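Local atomic coordinates of 5-Carboxyvanillate Decarboxylase (PDB entry 4QRN), a protein that probably catalyses decarboxylation of 5-carboxyvanillate as a metal-dependent carboxy-lyase, and here binds manganese and a nitro-substituted benzoic acid inhibitor. Residues 137-140 against 146-149; 128-133 against 165-170; 262-267 against 316-321; 321-324 against 330-333. One frame throughout, in Å; residues are numbered along the deposited sequence. Where two conformers were deposited one is given.

Interaction 1: 137-140 against 146-149; sequences ADAC and RFIG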
loop_
_atom_site.group_PDB
_atom_site.type_symbol
_atom_site.label_atom_id
_atom_site.label_comp_id
_atom_site.label_asym_id
_atom_site.label_seq_id
_atom_site.Cartn_x
_atom_site.Cartn_y
_atom_site.Cartn_z
ATOM N N ALA A 137 4.869 -19.655 27.028
ATOM C CA ALA A 137 3.906 -20.526 27.694
ATOM C C ALA A 137 4.024 -20.380 29.214
ATOM O O ALA A 137 2.999 -20.379 29.923
ATOM C CB ALA A 137 4.130 -21.961 27.282
ATOM N N ASP A 138 5.249 -20.282 29.727
ATOM C CA ASP A 138 5.440 -20.085 31.165
ATOM C C ASP A 138 4.771 -18.795 31.635
ATOM O O ASP A 138 4.132 -18.766 32.686
ATOM C CB ASP A 138 6.929 -20.009 31.509
ATOM C CG ASP A 138 7.657 -21.342 31.386
ATOM O OD1 ASP A 138 7.015 -22.398 31.309
ATOM O OD2 ASP A 138 8.898 -21.303 31.382
ATOM N N ALA A 139 4.921 -17.714 30.878
ATOM C CA ALA A 139 4.332 -16.442 31.254
ATOM C C ALA A 139 2.811 -16.509 31.205
ATOM O O ALA A 139 2.138 -15.970 32.095
ATOM C CB ALA A 139 4.847 -15.330 30.362
ATOM N N CYS A 140 2.258 -17.175 30.190
ATOM C CA CYS A 140 0.807 -17.313 30.100
ATOM C C CYS A 140 0.269 -18.159 31.251
ATOM O O CYS A 140 -0.822 -17.909 31.758
ATOM C CB CYS A 140 0.376 -17.892 28.756
ATOM S SG CYS A 140 0.713 -16.804 27.366
ATOM N N ARG A 146 -4.503 -12.680 31.848
ATOM C CA ARG A 146 -3.960 -11.475 31.204
ATOM C C ARG A 146 -3.221 -11.737 29.901
ATOM O O ARG A 146 -3.218 -10.877 29.026
ATOM C CB ARG A 146 -2.986 -10.744 32.141
ATOM C CG ARG A 146 -3.530 -10.463 33.530
ATOM C CD ARG A 146 -4.804 -9.681 33.546
ATOM N NE ARG A 146 -4.724 -8.367 32.908
ATOM C CZ ARG A 146 -4.251 -7.265 33.494
ATOM N NH1 ARG A 146 -3.737 -7.295 34.712
ATOM N NH2 ARG A 146 -4.251 -6.127 32.833
ATOM N N PHE A 147 -2.527 -12.880 29.799
ATOM C CA PHE A 147 -1.625 -13.155 28.680
ATOM C C PHE A 147 -2.133 -14.373 27.918
ATOM O O PHE A 147 -2.426 -15.407 28.537
ATOM C CB PHE A 147 -0.222 -13.507 29.171
ATOM C CG PHE A 147 0.583 -12.382 29.817
ATOM C CD1 PHE A 147 0.238 -11.034 29.733
ATOM C CD2 PHE A 147 1.754 -12.722 30.497
ATOM C CE1 PHE A 147 1.049 -10.063 30.329
ATOM C CE2 PHE A 147 2.558 -11.765 31.081
ATOM C CZ PHE A 147 2.206 -10.438 31.008
ATOM N N ILE A 148 -2.201 -14.243 26.595
ATOM C CA ILE A 148 -2.600 -15.307 25.693
ATOM C C ILE A 148 -1.487 -15.440 24.672
ATOM O O ILE A 148 -0.968 -14.426 24.209
ATOM C CB ILE A 148 -3.922 -14.928 24.972
ATOM C CG1 ILE A 148 -5.034 -14.694 25.999
ATOM C CG2 ILE A 148 -4.318 -15.991 23.942
ATOM C CD1 ILE A 148 -6.138 -13.767 25.499
ATOM N N GLY A 149 -1.112 -16.658 24.306
ATOM C CA GLY A 149 0.020 -16.824 23.422
ATOM C C GLY A 149 -0.299 -17.243 22.001
ATOM O O GLY A 149 -1.199 -18.067 21.748
#

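Interaction 2: 128-133 against 165-170; sequences LATRAN and IHRGAR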
loop_
_atom_site.group_PDB
_atom_site.type_symbol
_atom_site.label_atom_id
_atom_site.label_comp_id
_atom_site.label_asym_id
_atom_site.label_seq_id
_atom_site.Cartn_x
_atom_site.Cartn_y
_atom_site.Cartn_z
ATOM N N LEU A 128 15.937 -22.013 19.302
ATOM C CA LEU A 128 15.555 -20.730 19.870
ATOM C C LEU A 128 14.050 -20.512 19.801
ATOM O O LEU A 128 13.490 -19.889 20.687
ATOM C CB LEU A 128 16.313 -19.578 19.197
ATOM C CG LEU A 128 17.815 -19.576 19.514
ATOM C CD1 LEU A 128 18.466 -18.423 18.799
ATOM C CD2 LEU A 128 18.111 -19.526 21.022
ATOM N N ALA A 129 13.402 -20.997 18.751
ATOM C CA ALA A 129 11.936 -20.893 18.689
ATOM C C ALA A 129 11.311 -21.740 19.797
ATOM O O ALA A 129 10.343 -21.318 20.427
ATOM C CB ALA A 129 11.430 -21.343 17.334
ATOM N N THR A 130 11.835 -22.948 20.011
ATOM C CA THR A 130 11.326 -23.807 21.083
ATOM C C THR A 130 11.431 -23.092 22.424
ATOM O O THR A 130 10.481 -23.076 23.200
ATOM C CB THR A 130 12.127 -25.121 21.147
ATOM O OG1 THR A 130 11.894 -25.860 19.944
ATOM C CG2 THR A 130 11.709 -25.949 22.371
ATOM N N ARG A 131 12.592 -22.481 22.677
ATOM C CA ARG A 131 12.810 -21.767 23.923
ATOM C C ARG A 131 11.884 -20.555 24.056
ATOM O O ARG A 131 11.332 -20.313 25.134
ATOM C CB ARG A 131 14.288 -21.365 24.059
ATOM C CG ARG A 131 15.189 -22.575 24.317
ATOM C CD ARG A 131 16.619 -22.280 23.959
ATOM N NE ARG A 131 17.258 -21.339 24.868
ATOM C CZ ARG A 131 17.826 -21.658 26.034
ATOM N NH1 ARG A 131 17.817 -22.910 26.481
ATOM N NH2 ARG A 131 18.395 -20.704 26.764
ATOM N N ALA A 132 11.687 -19.810 22.972
ATOM C CA ALA A 132 10.805 -18.650 23.030
ATOM C C ALA A 132 9.368 -19.099 23.285
ATOM O O ALA A 132 8.637 -18.443 24.021
ATOM C CB ALA A 132 10.875 -17.847 21.727
ATOM N N ASN A 133 8.951 -20.199 22.655
ATOM C CA ASN A 133 7.612 -20.709 22.868
ATOM C C ASN A 133 7.436 -21.178 24.311
ATOM O O ASN A 133 6.409 -20.910 24.944
ATOM C CB ASN A 133 7.323 -21.825 21.868
ATOM C CG ASN A 133 7.044 -21.289 20.475
ATOM O OD1 ASN A 133 6.634 -20.134 20.318
ATOM N ND2 ASN A 133 7.233 -22.118 19.474
ATOM N N ILE A 165 3.294 -26.162 15.657
ATOM C CA ILE A 165 1.908 -25.710 15.672
ATOM C C ILE A 165 1.081 -26.671 16.544
ATOM O O ILE A 165 0.306 -26.239 17.405
ATOM C CB ILE A 165 1.374 -25.645 14.241
ATOM C CG1 ILE A 165 2.020 -24.456 13.510
ATOM C CG2 ILE A 165 -0.158 -25.542 14.213
ATOM C CD1 ILE A 165 1.895 -24.535 12.007
ATOM N N HIS A 166 1.265 -27.973 16.350
ATOM C CA HIS A 166 0.573 -28.946 17.185
ATOM C C HIS A 166 0.992 -28.862 18.640
ATOM O O HIS A 166 0.146 -28.918 19.524
ATOM C CB HIS A 166 0.787 -30.341 16.612
ATOM C CG HIS A 166 -0.174 -30.652 15.512
ATOM N ND1 HIS A 166 -1.466 -31.077 15.764
ATOM C CD2 HIS A 166 -0.045 -30.598 14.164
ATOM C CE1 HIS A 166 -2.091 -31.265 14.617
ATOM N NE2 HIS A 166 -1.255 -30.980 13.631
ATOM N N ARG A 167 2.286 -28.722 18.906
ATOM C CA ARG A 167 2.747 -28.654 20.288
ATOM C C ARG A 167 2.173 -27.417 20.978
ATOM O O ARG A 167 1.730 -27.477 22.120
ATOM C CB ARG A 167 4.269 -28.657 20.354
ATOM C CG ARG A 167 4.787 -28.821 21.767
ATOM C CD ARG A 167 6.305 -28.872 21.818
ATOM N NE ARG A 167 6.952 -27.566 21.665
ATOM C CZ ARG A 167 7.379 -26.792 22.668
ATOM N NH1 ARG A 167 7.988 -25.653 22.386
ATOM N NH2 ARG A 167 7.177 -27.136 23.945
ATOM N N GLY A 168 2.168 -26.288 20.276
ATOM C CA GLY A 168 1.630 -25.069 20.852
ATOM C C GLY A 168 0.156 -25.195 21.190
ATOM O O GLY A 168 -0.290 -24.783 22.253
ATOM N N ALA A 169 -0.608 -25.806 20.299
ATOM C CA ALA A 169 -2.044 -25.932 20.516
ATOM C C ALA A 169 -2.356 -26.948 21.612
ATOM O O ALA A 169 -3.234 -26.717 22.436
ATOM C CB ALA A 169 -2.730 -26.310 19.206
ATOM N N ARG A 170 -1.653 -28.073 21.619
ATOM C CA ARG A 170 -1.987 -29.180 22.514
ATOM C C ARG A 170 -1.344 -29.091 23.891
ATOM O O ARG A 170 -1.978 -29.440 24.894
ATOM C CB ARG A 170 -1.573 -30.492 21.837
ATOM C CG ARG A 170 -1.731 -31.753 22.686
ATOM C CD ARG A 170 -1.168 -32.981 21.972
ATOM N NE ARG A 170 0.232 -32.794 21.579
ATOM C CZ ARG A 170 0.671 -32.672 20.328
ATOM N NH1 ARG A 170 1.969 -32.503 20.103
ATOM N NH2 ARG A 170 -0.163 -32.726 19.296
#

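Interaction 3: 262-267 against 316-321; sequences GHMGEA and EPAIKF. With 1DF (4-hydroxy-3-methoxy-5-nitrobenzoic acid), chain F.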
loop_
_atom_site.group_PDB
_atom_site.type_symbol
_atom_site.label_atom_id
_atom_site.label_comp_id
_atom_site.label_asym_id
_atom_site.label_seq_id
_atom_site.Cartn_x
_atom_site.Cartn_y
_atom_site.Cartn_z
ATOM N N GLY A 262 -2.757 -7.200 10.689
ATOM C CA GLY A 262 -2.905 -5.967 11.428
ATOM C C GLY A 262 -2.984 -4.745 10.535
ATOM O O GLY A 262 -3.229 -4.817 9.327
ATOM N N HIS A 263 -2.827 -3.582 11.179
ATOM C CA HIS A 263 -2.631 -2.322 10.474
ATOM C C HIS A 263 -3.749 -2.092 9.468
ATOM O O HIS A 263 -3.531 -1.617 8.356
ATOM C CB HIS A 263 -1.213 -2.256 9.868
ATOM C CG HIS A 263 -0.196 -2.788 10.826
ATOM N ND1 HIS A 263 0.337 -4.051 10.696
ATOM C CD2 HIS A 263 0.232 -2.318 12.028
ATOM C CE1 HIS A 263 1.102 -4.305 11.747
ATOM N NE2 HIS A 263 1.052 -3.272 12.571
ATOM N N MET A 264 -4.976 -2.368 9.924
ATOM C CA MET A 264 -6.175 -2.101 9.138
ATOM C C MET A 264 -6.195 -2.861 7.821
ATOM O O MET A 264 -6.853 -2.452 6.852
ATOM C CB MET A 264 -6.382 -0.584 8.927
ATOM C CG MET A 264 -7.789 -0.074 9.224
ATOM S SD MET A 264 -8.158 -0.098 11.009
ATOM C CE MET A 264 -9.091 -1.591 11.175
ATOM N N GLY A 265 -5.565 -4.033 7.801
ATOM C CA GLY A 265 -5.623 -4.889 6.620
ATOM C C GLY A 265 -4.524 -4.619 5.609
ATOM O O GLY A 265 -4.615 -5.094 4.477
ATOM N N GLU A 266 -3.488 -3.882 6.019
ATOM C CA GLU A 266 -2.318 -3.630 5.167
ATOM C C GLU A 266 -2.767 -3.047 3.815
ATOM O O GLU A 266 -2.288 -3.424 2.752
ATOM C CB GLU A 266 -1.455 -4.891 4.998
ATOM C CG GLU A 266 -1.140 -5.624 6.330
ATOM C CD GLU A 266 -0.221 -4.901 7.306
ATOM O OE1 GLU A 266 0.181 -3.758 7.025
ATOM O OE2 GLU A 266 0.094 -5.500 8.385
ATOM N N ALA A 267 -3.734 -2.134 3.901
ATOM C CA ALA A 267 -4.331 -1.400 2.784
ATOM C C ALA A 267 -5.252 -2.212 1.894
ATOM O O ALA A 267 -5.932 -1.620 1.056
ATOM C CB ALA A 267 -3.246 -0.663 1.914
ATOM N N GLU A 316 -10.672 6.477 13.594
ATOM C CA GLU A 316 -12.070 6.082 13.362
ATOM C C GLU A 316 -12.443 5.923 11.870
ATOM O O GLU A 316 -13.111 4.943 11.535
ATOM C CB GLU A 316 -13.024 7.088 14.039
ATOM C CG GLU A 316 -12.703 7.395 15.482
ATOM C CD GLU A 316 -11.779 8.601 15.749
ATOM O OE1 GLU A 316 -10.761 8.873 15.017
ATOM O OE2 GLU A 316 -12.087 9.262 16.775
ATOM N N PRO A 317 -12.061 6.876 10.986
ATOM C CA PRO A 317 -12.506 6.706 9.591
ATOM C C PRO A 317 -12.029 5.391 8.986
ATOM O O PRO A 317 -12.761 4.747 8.222
ATOM C CB PRO A 317 -11.876 7.917 8.875
ATOM C CG PRO A 317 -11.606 8.912 9.919
ATOM C CD PRO A 317 -11.371 8.167 11.203
ATOM N N ALA A 318 -10.788 5.012 9.279
ATOM C CA ALA A 318 -10.237 3.796 8.704
ATOM C C ALA A 318 -10.858 2.550 9.332
ATOM O O ALA A 318 -11.157 1.581 8.625
ATOM C CB ALA A 318 -8.738 3.767 8.833
ATOM N N ILE A 319 -11.066 2.572 10.643
ATOM C CA ILE A 319 -11.711 1.444 11.305
ATOM C C ILE A 319 -13.112 1.242 10.732
ATOM O O ILE A 319 -13.498 0.122 10.402
ATOM C CB ILE A 319 -11.768 1.662 12.832
ATOM C CG1 ILE A 319 -10.346 1.665 13.400
ATOM C CG2 ILE A 319 -12.623 0.599 13.481
ATOM C CD1 ILE A 319 -10.291 2.227 14.802
ATOM N N LYS A 320 -13.878 2.324 10.633
ATOM C CA LYS A 320 -15.241 2.207 10.141
ATOM C C LYS A 320 -15.277 1.746 8.691
ATOM O O LYS A 320 -16.155 0.970 8.306
ATOM C CB LYS A 320 -15.987 3.530 10.310
ATOM C CG LYS A 320 -16.378 3.822 11.751
ATOM C CD LYS A 320 -17.138 5.132 11.883
ATOM C CE LYS A 320 -17.756 5.283 13.271
ATOM N NZ LYS A 320 -18.469 6.604 13.380
ATOM N N PHE A 321 -14.353 2.240 7.881
ATOM C CA PHE A 321 -14.284 1.828 6.480
ATOM C C PHE A 321 -14.077 0.320 6.410
ATOM O O PHE A 321 -14.753 -0.420 5.689
ATOM C CB PHE A 321 -13.135 2.566 5.785
ATOM C CG PHE A 321 -12.965 2.180 4.338
ATOM C CD1 PHE A 321 -12.221 1.062 4.003
ATOM C CD2 PHE A 321 -13.539 2.924 3.324
ATOM C CE1 PHE A 321 -12.056 0.681 2.676
ATOM C CE2 PHE A 321 -13.397 2.535 2.005
ATOM C CZ PHE A 321 -12.650 1.411 1.680
HETATM C C1 1DF F . 7.458 -1.688 14.722
HETATM C CO1 1DF F . 6.104 -1.716 14.543
HETATM C CO2 1DF F . 8.155 -2.904 14.900
HETATM C CM1 1DF F . 5.475 -3.002 14.653
HETATM C CM2 1DF F . 7.488 -4.089 15.138
HETATM O OM 1DF F . 8.113 -5.282 15.365
HETATM C CZ 1DF F . 6.102 -4.144 15.143
HETATM C CC 1DF F . 8.234 -0.425 14.658
HETATM C CV 1DF F . 9.516 -5.344 15.104
HETATM O O1 1DF F . 7.634 0.673 15.012
HETATM O O2 1DF F . 9.414 -0.471 14.293
HETATM O O3 1DF F . 5.445 -5.198 15.529
HETATM N N 1DF F . 4.133 -3.091 13.980
HETATM O O11 1DF F . 3.540 -4.127 13.868
HETATM O O22 1DF F . 3.719 -2.058 13.384
#

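Interaction 4: 321-324 against 330-333; sequences FCQQ and RVMY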
loop_
_atom_site.group_PDB
_atom_site.type_symbol
_atom_site.label_atom_id
_atom_site.label_comp_id
_atom_site.label_asym_id
_atom_site.label_seq_id
_atom_site.Cartn_x
_atom_site.Cartn_y
_atom_site.Cartn_z
ATOM N N PHE A 321 -14.353 2.240 7.881
ATOM C CA PHE A 321 -14.284 1.828 6.480
ATOM C C PHE A 321 -14.077 0.320 6.410
ATOM O O PHE A 321 -14.753 -0.420 5.689
ATOM C CB PHE A 321 -13.135 2.566 5.785
ATOM C CG PHE A 321 -12.965 2.180 4.338
ATOM C CD1 PHE A 321 -12.221 1.062 4.003
ATOM C CD2 PHE A 321 -13.539 2.924 3.324
ATOM C CE1 PHE A 321 -12.056 0.681 2.676
ATOM C CE2 PHE A 321 -13.397 2.535 2.005
ATOM C CZ PHE A 321 -12.650 1.411 1.680
ATOM N N CYS A 322 -13.122 -0.143 7.203
ATOM C CA CYS A 322 -12.769 -1.540 7.181
ATOM C C CYS A 322 -13.942 -2.404 7.723
ATOM O O CYS A 322 -14.210 -3.488 7.205
ATOM C CB CYS A 322 -11.489 -1.700 7.992
ATOM S SG CYS A 322 -10.631 -3.233 7.780
ATOM N N GLN A 323 -14.624 -1.924 8.763
ATOM C CA GLN A 323 -15.789 -2.638 9.280
ATOM C C GLN A 323 -16.861 -2.772 8.202
ATOM O O GLN A 323 -17.532 -3.796 8.099
ATOM C CB GLN A 323 -16.397 -1.919 10.493
ATOM C CG GLN A 323 -15.552 -2.068 11.747
ATOM C CD GLN A 323 -16.064 -1.174 12.876
ATOM O OE1 GLN A 323 -16.510 -0.055 12.630
ATOM N NE2 GLN A 323 -16.007 -1.670 14.120
ATOM N N GLN A 324 -17.049 -1.731 7.397
ATOM C CA GLN A 324 -18.022 -1.806 6.323
ATOM C C GLN A 324 -17.599 -2.826 5.255
ATOM O O GLN A 324 -18.438 -3.595 4.770
ATOM C CB GLN A 324 -18.230 -0.422 5.722
ATOM C CG GLN A 324 -19.357 -0.377 4.680
ATOM C CD GLN A 324 -19.362 0.888 3.838
ATOM O OE1 GLN A 324 -19.082 1.980 4.330
ATOM N NE2 GLN A 324 -19.689 0.740 2.556
ATOM N N ARG A 330 -15.410 -8.841 11.872
ATOM C CA ARG A 330 -14.127 -9.314 11.355
ATOM C C ARG A 330 -13.002 -8.315 11.593
ATOM O O ARG A 330 -11.916 -8.477 11.034
ATOM C CB ARG A 330 -14.245 -9.679 9.875
ATOM C CG ARG A 330 -15.292 -10.751 9.632
ATOM C CD ARG A 330 -15.231 -11.297 8.207
ATOM N NE ARG A 330 -14.073 -12.158 7.973
ATOM C CZ ARG A 330 -14.001 -13.441 8.312
ATOM N NH1 ARG A 330 -15.026 -14.036 8.913
ATOM N NH2 ARG A 330 -12.912 -14.133 8.052
ATOM N N VAL A 331 -13.245 -7.314 12.445
ATOM C CA VAL A 331 -12.285 -6.252 12.742
ATOM C C VAL A 331 -12.123 -6.173 14.259
ATOM O O VAL A 331 -13.114 -6.021 14.987
ATOM C CB VAL A 331 -12.759 -4.897 12.168
ATOM C CG1 VAL A 331 -11.771 -3.790 12.499
ATOM C CG2 VAL A 331 -13.006 -5.019 10.670
ATOM N N MET A 332 -10.874 -6.251 14.724
ATOM C CA MET A 332 -10.534 -6.348 16.144
ATOM C C MET A 332 -9.576 -5.249 16.557
ATOM O O MET A 332 -8.716 -4.817 15.782
ATOM C CB MET A 332 -9.839 -7.712 16.393
ATOM C CG MET A 332 -10.786 -8.883 16.246
ATOM S SD MET A 332 -9.946 -10.479 16.293
ATOM C CE MET A 332 -9.247 -10.541 14.637
ATOM N N TYR A 333 -9.677 -4.868 17.819
ATOM C CA TYR A 333 -8.741 -3.958 18.433
ATOM C C TYR A 333 -7.378 -4.615 18.659
ATOM O O TYR A 333 -7.288 -5.769 19.086
ATOM C CB TYR A 333 -9.303 -3.495 19.786
ATOM C CG TYR A 333 -8.315 -2.655 20.576
ATOM C CD1 TYR A 333 -7.992 -1.360 20.169
ATOM C CD2 TYR A 333 -7.671 -3.163 21.691
ATOM C CE1 TYR A 333 -7.049 -0.611 20.859
ATOM C CE2 TYR A 333 -6.732 -2.430 22.376
ATOM C CZ TYR A 333 -6.406 -1.155 21.955
ATOM O OH TYR A 333 -5.454 -0.462 22.671
HETATM O O HOH W 1 -15.392 -4.371 14.700
#

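Interaction 1: 137-140 against 146-149
The phenyl ring of Phe-147 lies against the last turns of helix 122-142, with its CD2 corner pressed on Ala-139. Phe-147 CD2 is 4.0 Å from the methyl CB of Ala-139 and 3.6 Å from that residue's carbonyl O, which approaches the ring obliquely. The carbonyl carbon of Ala-139 and the backbone N of Cys-140 lie at the ring's edge, so the helix backbone meets a rim of the phenyl group. With CG of Phe-147 anti to its own carbonyl carbon (chi1 -69°), the ring leans to the helix while CB stays beside the neighbouring thiol, 3.9 Å from Cys-140 SG. That sulfur runs along the strand backbone: Cys-140 SG is 3.6 Å from Phe-147 O, 3.7 Å from the carbonyl carbon of Ile-148 and 3.6 Å from Gly-149 N. Gly-149 brings no side chain, and a CB there would be pressed close to the sulfur. Phe-147 also packs on Arg-95, Ile-96 and Met-99 of helix 93-101, and its ring meets that of Tyr-143 at about 55°. The segments lie on the helix and second strand of the beta-alpha-beta unit 106-111, 122-142, 147-149. No hydrogen bond spans them; the strand's backbone bonds go to strand 106-111 and to Lys-175, which leaves the helix held here by van der Waals contact of sulfur, methyl and ring.

Interaction 2: 128-133 against 165-170
Arg-167 reaches from helix 158-170 to Thr-130 and Asn-133 on helix 122-142, and its tip makes the whole contact. CB leaves its helix in the direction of the other one, and CG stands anti to the backbone N (chi1 -170°), which carries the chain outward toward helix 122-142. The methylenes do not touch the facing segment; the side chain packs instead on Leu-172. A bend at chi3 (77°) then turns the guanidinium group, and NH1 is the atom that arrives. Arg-167 NH1 lies 3.7 Å from the methyl CG2 of Thr-130 and equally far from the carbonyl O of Thr-130, which sits at the edge of the guanidinium near its plane but too far for a hydrogen bond. Arg-167 NH1 also comes within 3.9 Å of Asn-133 CB, approached obliquely. The Thr-130 and Arg-167 side chains cross at about a right angle, a methyl against a charged tip. The charge is met outside the two segments: NH1 forms a salt bridge with Glu-164 OE2 and NH2 one with Asp-134 OD1. Glu-164 OE2 also accepts a hydrogen bond from Asn-133 ND2, which bonds to Thr-152 O as well, while Thr-130 OG1 bonds to Arg-126 O one turn back. The same Glu-164 therefore ties Asn-133 to Arg-167. Helix 158-170 packs on helix 122-142 and also on helix 194-203, the latter meeting Ile-165 and Ala-169; helix 47-59 touches helix 122-142 at Leu-128, and strand 147-149 comes between the two helices in the chain.

Interaction 3: 262-267 against 316-321
The inhibitor pocket borders this contact: the imidazole of His-263 meets the nitro group of 4-hydroxy-3-methoxy-5-nitrobenzoic acid with its edge, while the next residue, Met-264, turns to helix 316-326. Met-264 is bent at chi2 and chi3, which lays its sulfur across Ile-319, the two side chains crossing at about a right angle. Met-264 SD is 3.7 Å from Ile-319 CG1, and Met-264 CG rests 4.0 Å from the methyl CB of Ala-318. On the pocket side, His-263 NE2 makes a weak, strongly bent hydrogen bond to nitro oxygen O11 (2.9 Å, 124°) and also bonds to the manganese ligand Asp-336. His-263 ND1 gives a nearly straight bond to Glu-266 OE2 (2.7 Å, 167°), in the imidazole plane, on the syn side of the carboxylate but tilted out of its plane, which fixes the ring's rotation. A leucine in place of His-263 would probably leave Glu-266 and Asp-336 without their shared imidazole and the nitro group without that donor. Residues 263-266 all have positive phi, a left-handed turn; a CB at Gly-265 would clash with the carbonyl oxygen of Met-264. A histidine just past a barrel strand, here 259-261, beside the metal is typical of the amidohydrolase beta/alpha-barrel.

Interaction 4: 321-324 against 330-333
The flat carboxamide of Gln-323 works through its nitrogen, while Val-331 meets the methylene that precedes it. Gln-323 NE2 donates to a water 2.8 Å away, and the same water donates to Val-331 O, also at 2.8 Å, so that a single molecule bridges helix and strand. Val-331 O has a second donor in Asn-366 ND2, from helix 356-370. Nearer the backbone than the amide, CG of Gln-323 lies 4.0 Å from Val-331 CB, and the two side chains cross at about a right angle. Gln-323 is extended beyond CG (chi2 171°), which takes its amide past the valine to the water. Helix 316-326 here packs on the strand that follows it in a right-handed beta-alpha-beta crossover of strand 306-309, helix 316-326 and strand 331-332, part of the beta/alpha-barrel expected of this family; the backbone of Arg-330 and Met-332 bonds to strand 306-309. Val-331 points at the helix, and its CG2 branch makes the backbone contacts: Val-331 CG2 is 3.9 Å from Gln-323 CA and 4.0 Å from Cys-322 O. A touch of Cys-322 SG on Val-331 CG2 rests on one of two cysteine conformers and is doubtful. Gln-323 is flanked by Met-354 and by Thr-358 of helix 356-370, and Cys-322 also packs on Val-308 of strand 306-309 and on Tyr-270 of the second subunit.

The four contacts form two pairs. Interactions 1 and 2 share helix 122-142, with centres about 12 Å apart; strand 147-149 and helix 158-170 follow in turn, so interaction 1 closes within the span of interaction 2. Interactions 3 and 4 come later in the chain, share helix 316-326 and Phe-321, and have centres about 7 Å apart. They touch directly, Met-264 CE lying 3.7 Å from Val-331 CG1. Centres of interactions 2 and 3 are about 31 Å apart, on opposite sides of the chain's centre. The strands belong to sheets of three and five, consistent with a closed eight-stranded barrel around the metal site; only the 3 and 4 pair also meets the second subunit.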